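Local coordinates for DUF115 domain-containing protein (PDB 5MU5) that is a Maf glycosyltransferase involved in flagella formation that probably transfers sugars to flagellin, at residues V90-L102 against T597-V609. Residues are numbered along the deposited sequence; the frame is centred on the assembly and turned at random.
Sequences VDLIVKRFLYNIL and TLMMAAMCYDYYV
V94 is pressed as a knob into a hole made by T597, M600, A601 and C604, its two methyls dividing the work. CG2 lies 3.3 Å from the backbone O of T597 and also touches M600 CB, whereas CG1, placed anti to the backbone N (chi1 174°), meets C604 SG at 3.7 Å. One turn on, F97 brings the CD2-CE2 side of its ring against the methyl of A601, and its CZ reaches the Y605 ring at the edge, 3.7 Å from Y605 CD2. Farther along, two leucines of the facing helix touch Y608: L102 CD2 sits 3.9 Å from the centroid of the Y608 ring in a CH-pi contact over one face, with Y607 on the opposite face, while L98 CD1 comes obliquely to Y608 CE2 at 3.5 Å. This knob, with the aromatic contacts beyond it, joins helix 92-107 of the Maf N-terminal region to helix 589-609 of the C-terminal helical bundle; the segments 92-102 and 597-609 run roughly parallel, their axes 27° apart and 9.2 Å at closest approach. D91 caps the N-terminus of helix 92-107. It accepts from V94 N through OD2, while OD1 accepts a hydrogen bond from T597 OG1 at 3.0 Å; both donors stand out of the carboxylate plane. With an alanine here, V94 N is likely to lose its cap and T597 OG1 this acceptor, so that the one side-chain hydrogen bond between the two segments would be lost. T597 OG1 is also hydrogen-bonded to L242 N, which gives the hydroxyl a second partner. Beyond this layer, L571 and L575 of helix 568-579 touch Y605, M632 of helix 618-646 packs on I93, and F112 meets Y608 edge-to-face.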
loop_
_atom_site.group_PDB
_atom_site.type_symbol
_atom_site.label_atom_id
_atom_site.label_comp_id
_atom_site.label_asym_id
_atom_site.label_seq_id
_atom_site.Cartn_x
_atom_site.Cartn_y
_atom_site.Cartn_z
ATOM N N VAL A 90 13.370 5.428 -3.820
ATOM C CA VAL A 90 13.757 6.824 -4.145
ATOM C C VAL A 90 13.970 7.051 -5.669
ATOM O O VAL A 90 14.630 6.264 -6.371
ATOM C CB VAL A 90 15.015 7.279 -3.335
ATOM C CG1 VAL A 90 15.433 8.712 -3.676
ATOM C CG2 VAL A 90 14.746 7.158 -1.832
ATOM N N ASP A 91 13.397 8.146 -6.161
ATOM C CA ASP A 91 13.448 8.494 -7.567
ATOM C C ASP A 91 14.490 9.570 -7.793
ATOM O O ASP A 91 15.008 10.147 -6.851
ATOM C CB ASP A 91 12.083 9.007 -8.014
ATOM C CG ASP A 91 11.653 10.272 -7.276
ATOM O OD1 ASP A 91 10.863 11.057 -7.821
ATOM O OD2 ASP A 91 12.112 10.476 -6.144
ATOM N N LEU A 92 14.765 9.858 -9.055
ATOM C CA LEU A 92 15.808 10.823 -9.440
ATOM C C LEU A 92 15.592 12.223 -8.850
ATOM O O LEU A 92 16.535 12.913 -8.490
ATOM C CB LEU A 92 15.873 10.942 -10.963
ATOM C CG LEU A 92 16.074 9.626 -11.716
ATOM C CD1 LEU A 92 15.915 9.861 -13.212
ATOM C CD2 LEU A 92 17.425 9.004 -11.373
ATOM N N ILE A 93 14.344 12.635 -8.743
ATOM C CA ILE A 93 14.057 13.951 -8.234
ATOM C C ILE A 93 14.404 14.084 -6.754
ATOM O O ILE A 93 15.004 15.062 -6.342
ATOM C CB ILE A 93 12.610 14.326 -8.533
ATOM C CG1 ILE A 93 12.468 14.460 -10.051
ATOM C CG2 ILE A 93 12.248 15.621 -7.832
ATOM C CD1 ILE A 93 11.066 14.698 -10.531
ATOM N N VAL A 94 14.050 13.088 -5.966
ATOM C CA VAL A 94 14.353 13.120 -4.558
ATOM C C VAL A 94 15.839 12.935 -4.351
ATOM O O VAL A 94 16.403 13.531 -3.462
ATOM C CB VAL A 94 13.548 12.068 -3.785
ATOM C CG1 VAL A 94 13.990 12.009 -2.320
ATOM C CG2 VAL A 94 12.077 12.416 -3.864
ATOM N N LYS A 95 16.466 12.133 -5.203
ATOM C CA LYS A 95 17.885 11.861 -5.112
ATOM C C LYS A 95 18.662 13.170 -5.222
ATOM O O LYS A 95 19.545 13.450 -4.415
ATOM C CB LYS A 95 18.274 10.900 -6.229
ATOM C CG LYS A 95 19.664 10.307 -6.117
ATOM C CD LYS A 95 20.118 9.740 -7.457
ATOM C CE LYS A 95 21.561 9.267 -7.401
ATOM N NZ LYS A 95 22.124 9.173 -8.776
ATOM N N ARG A 96 18.311 13.969 -6.221
ATOM C CA ARG A 96 18.924 15.273 -6.458
ATOM C C ARG A 96 18.692 16.215 -5.266
ATOM O O ARG A 96 19.582 16.923 -4.818
ATOM C CB ARG A 96 18.308 15.909 -7.707
ATOM C CG ARG A 96 19.038 17.131 -8.212
ATOM C CD ARG A 96 20.263 16.676 -8.992
ATOM N NE ARG A 96 21.357 17.628 -8.938
ATOM C CZ ARG A 96 22.545 17.437 -9.504
ATOM N NH1 ARG A 96 22.805 16.319 -10.170
ATOM N NH2 ARG A 96 23.483 18.367 -9.394
ATOM N N PHE A 97 17.464 16.232 -4.781
ATOM C CA PHE A 97 17.112 17.057 -3.654
ATOM C C PHE A 97 17.975 16.693 -2.447
ATOM O O PHE A 97 18.541 17.574 -1.791
ATOM C CB PHE A 97 15.620 16.891 -3.313
ATOM C CG PHE A 97 15.219 17.519 -2.006
ATOM C CD1 PHE A 97 15.125 18.895 -1.878
ATOM C CD2 PHE A 97 14.922 16.736 -0.909
ATOM C CE1 PHE A 97 14.744 19.478 -0.677
ATOM C CE2 PHE A 97 14.551 17.303 0.294
ATOM C CZ PHE A 97 14.465 18.679 0.412
ATOM N N LEU A 98 18.029 15.399 -2.146
ATOM C CA LEU A 98 18.728 14.917 -0.964
ATOM C C LEU A 98 20.198 15.211 -1.103
ATOM O O LEU A 98 20.834 15.719 -0.187
ATOM C CB LEU A 98 18.519 13.412 -0.755
ATOM C CG LEU A 98 19.287 12.790 0.426
ATOM C CD1 LEU A 98 18.948 13.492 1.728
ATOM C CD2 LEU A 98 18.982 11.310 0.561
ATOM N N TYR A 99 20.739 14.912 -2.270
ATOM C CA TYR A 99 22.158 15.190 -2.506
ATOM C C TYR A 99 22.459 16.677 -2.233
ATOM O O TYR A 99 23.452 16.998 -1.542
ATOM C CB TYR A 99 22.562 14.787 -3.935
ATOM C CG TYR A 99 24.018 15.007 -4.239
ATOM C CD1 TYR A 99 24.463 16.222 -4.749
ATOM C CD2 TYR A 99 24.957 14.002 -4.014
ATOM C CE1 TYR A 99 25.796 16.432 -5.017
ATOM C CE2 TYR A 99 26.297 14.205 -4.287
ATOM C CZ TYR A 99 26.707 15.425 -4.785
ATOM O OH TYR A 99 28.032 15.654 -5.067
ATOM N N ASN A 100 21.594 17.576 -2.721
ATOM C CA ASN A 100 21.866 19.006 -2.574
ATOM C C ASN A 100 21.790 19.521 -1.161
ATOM O O ASN A 100 22.649 20.294 -0.756
ATOM C CB ASN A 100 20.970 19.868 -3.458
ATOM C CG ASN A 100 21.315 19.751 -4.930
ATOM O OD1 ASN A 100 22.224 19.030 -5.321
ATOM N ND2 ASN A 100 20.562 20.440 -5.751
ATOM N N ILE A 101 20.776 19.113 -0.404
ATOM C CA ILE A 101 20.684 19.603 0.952
ATOM C C ILE A 101 21.886 19.141 1.767
ATOM O O ILE A 101 22.416 19.897 2.562
ATOM C CB ILE A 101 19.351 19.261 1.668
ATOM C CG1 ILE A 101 19.212 17.756 1.959
ATOM C CG2 ILE A 101 18.176 19.856 0.896
ATOM C CD1 ILE A 101 17.970 17.409 2.748
ATOM N N LEU A 102 22.331 17.910 1.556
ATOM C CA LEU A 102 23.462 17.390 2.319
ATOM C C LEU A 102 24.778 18.021 1.936
ATOM O O LEU A 102 25.601 18.341 2.810
ATOM C CB LEU A 102 23.562 15.878 2.156
ATOM C CG LEU A 102 22.374 15.136 2.737
ATOM C CD1 LEU A 102 22.607 13.656 2.497
ATOM C CD2 LEU A 102 22.200 15.443 4.219
ATOM N N THR A 597 6.695 11.769 -4.801
ATOM C CA THR A 597 7.932 12.481 -4.890
ATOM C C THR A 597 8.066 13.481 -3.743
ATOM O O THR A 597 9.050 13.418 -2.986
ATOM C CB THR A 597 8.057 13.093 -6.275
ATOM O OG1 THR A 597 8.097 12.012 -7.229
ATOM C CG2 THR A 597 9.321 13.944 -6.395
ATOM N N LEU A 598 7.068 14.346 -3.561
ATOM C CA LEU A 598 7.112 15.333 -2.465
ATOM C C LEU A 598 7.186 14.726 -1.043
ATOM O O LEU A 598 7.910 15.244 -0.180
ATOM C CB LEU A 598 5.934 16.300 -2.550
ATOM C CG LEU A 598 5.828 17.126 -3.837
ATOM C CD1 LEU A 598 4.646 18.067 -3.739
ATOM C CD2 LEU A 598 7.099 17.901 -4.136
ATOM N N MET A 599 6.459 13.637 -0.799
ATOM C CA MET A 599 6.475 12.993 0.517
ATOM C C MET A 599 7.800 12.309 0.811
ATOM O O MET A 599 8.230 12.255 1.956
ATOM C CB MET A 599 5.331 11.985 0.685
ATOM C CG MET A 599 3.952 12.601 0.921
ATOM S SD MET A 599 3.793 13.564 2.448
ATOM C CE MET A 599 4.255 15.198 1.898
ATOM N N MET A 600 8.446 11.786 -0.209
ATOM C CA MET A 600 9.743 11.212 -0.015
ATOM C C MET A 600 10.778 12.287 0.254
ATOM O O MET A 600 11.692 12.065 1.067
ATOM C CB MET A 600 10.139 10.397 -1.222
ATOM C CG MET A 600 9.278 9.168 -1.303
ATOM S SD MET A 600 9.392 8.227 0.229
ATOM C CE MET A 600 11.046 7.546 -0.031
ATOM N N ALA A 601 10.651 13.432 -0.427
ATOM C CA ALA A 601 11.525 14.553 -0.139
ATOM C C ALA A 601 11.346 14.980 1.320
ATOM O O ALA A 601 12.316 15.197 2.019
ATOM C CB ALA A 601 11.258 15.699 -1.083
ATOM N N ALA A 602 10.106 15.035 1.791
ATOM C CA ALA A 602 9.820 15.413 3.184
ATOM C C ALA A 602 10.392 14.442 4.171
ATOM O O ALA A 602 10.872 14.843 5.222
ATOM C CB ALA A 602 8.334 15.563 3.424
ATOM N N MET A 603 10.344 13.170 3.830
ATOM C CA MET A 603 10.893 12.145 4.681
ATOM C C MET A 603 12.396 12.334 4.838
ATOM O O MET A 603 12.934 12.182 5.958
ATOM C CB MET A 603 10.647 10.787 4.067
ATOM C CG MET A 603 11.029 9.662 5.001
ATOM S SD MET A 603 11.393 8.197 4.054
ATOM C CE MET A 603 13.040 8.680 3.527
ATOM N N CYS A 604 13.061 12.633 3.714
ATOM C CA CYS A 604 14.511 12.886 3.669
ATOM C C CYS A 604 14.903 14.092 4.506
ATOM O O CYS A 604 15.723 13.973 5.406
ATOM C CB CYS A 604 15.000 13.071 2.222
ATOM S SG CYS A 604 14.891 11.531 1.252
ATOM N N TYR A 605 14.299 15.248 4.265
ATOM C CA TYR A 605 14.695 16.385 5.068
ATOM C C TYR A 605 14.314 16.230 6.549
ATOM O O TYR A 605 15.046 16.666 7.418
ATOM C CB TYR A 605 14.239 17.716 4.470
ATOM C CG TYR A 605 12.771 18.040 4.455
ATOM C CD1 TYR A 605 12.071 18.351 5.629
ATOM C CD2 TYR A 605 12.098 18.130 3.240
ATOM C CE1 TYR A 605 10.727 18.687 5.583
ATOM C CE2 TYR A 605 10.763 18.480 3.189
ATOM C CZ TYR A 605 10.084 18.757 4.366
ATOM O OH TYR A 605 8.753 19.093 4.345
ATOM N N ASP A 606 13.207 15.566 6.834
ATOM C CA ASP A 606 12.760 15.407 8.206
ATOM C C ASP A 606 13.770 14.585 9.007
ATOM O O ASP A 606 14.045 14.872 10.177
ATOM C CB ASP A 606 11.383 14.749 8.254
ATOM C CG ASP A 606 10.974 14.388 9.662
ATOM O OD1 ASP A 606 10.592 15.301 10.447
ATOM O OD2 ASP A 606 11.062 13.172 10.004
ATOM N N TYR A 607 14.319 13.561 8.366
ATOM C CA TYR A 607 15.304 12.721 8.987
ATOM C C TYR A 607 16.542 13.550 9.342
ATOM O O TYR A 607 17.036 13.497 10.472
ATOM C CB TYR A 607 15.685 11.552 8.064
ATOM C CG TYR A 607 16.723 10.642 8.676
ATOM C CD1 TYR A 607 16.352 9.569 9.472
ATOM C CD2 TYR A 607 18.072 10.884 8.488
ATOM C CE1 TYR A 607 17.309 8.748 10.056
ATOM C CE2 TYR A 607 19.033 10.076 9.055
ATOM C CZ TYR A 607 18.650 9.002 9.838
ATOM O OH TYR A 607 19.622 8.204 10.412
ATOM N N TYR A 608 17.030 14.330 8.389
ATOM C CA TYR A 608 18.289 15.046 8.610
ATOM C C TYR A 608 18.199 16.299 9.485
ATOM O O TYR A 608 19.146 16.580 10.230
ATOM C CB TYR A 608 19.017 15.297 7.285
ATOM C CG TYR A 608 19.550 14.004 6.677
ATOM C CD1 TYR A 608 20.644 13.362 7.236
ATOM C CD2 TYR A 608 18.955 13.423 5.553
ATOM C CE1 TYR A 608 21.144 12.186 6.692
ATOM C CE2 TYR A 608 19.440 12.249 5.013
ATOM C CZ TYR A 608 20.535 11.637 5.586
ATOM O OH TYR A 608 21.043 10.469 5.076
ATOM N N VAL A 609 17.083 17.038 9.440
ATOM C CA VAL A 609 16.983 18.235 10.292
ATOM C C VAL A 609 17.032 17.942 11.797
ATOM O O VAL A 609 17.521 18.768 12.569
ATOM C CB VAL A 609 15.722 19.102 10.060
ATOM C CG1 VAL A 609 15.787 19.765 8.725
ATOM C CG2 VAL A 609 14.447 18.299 10.212
#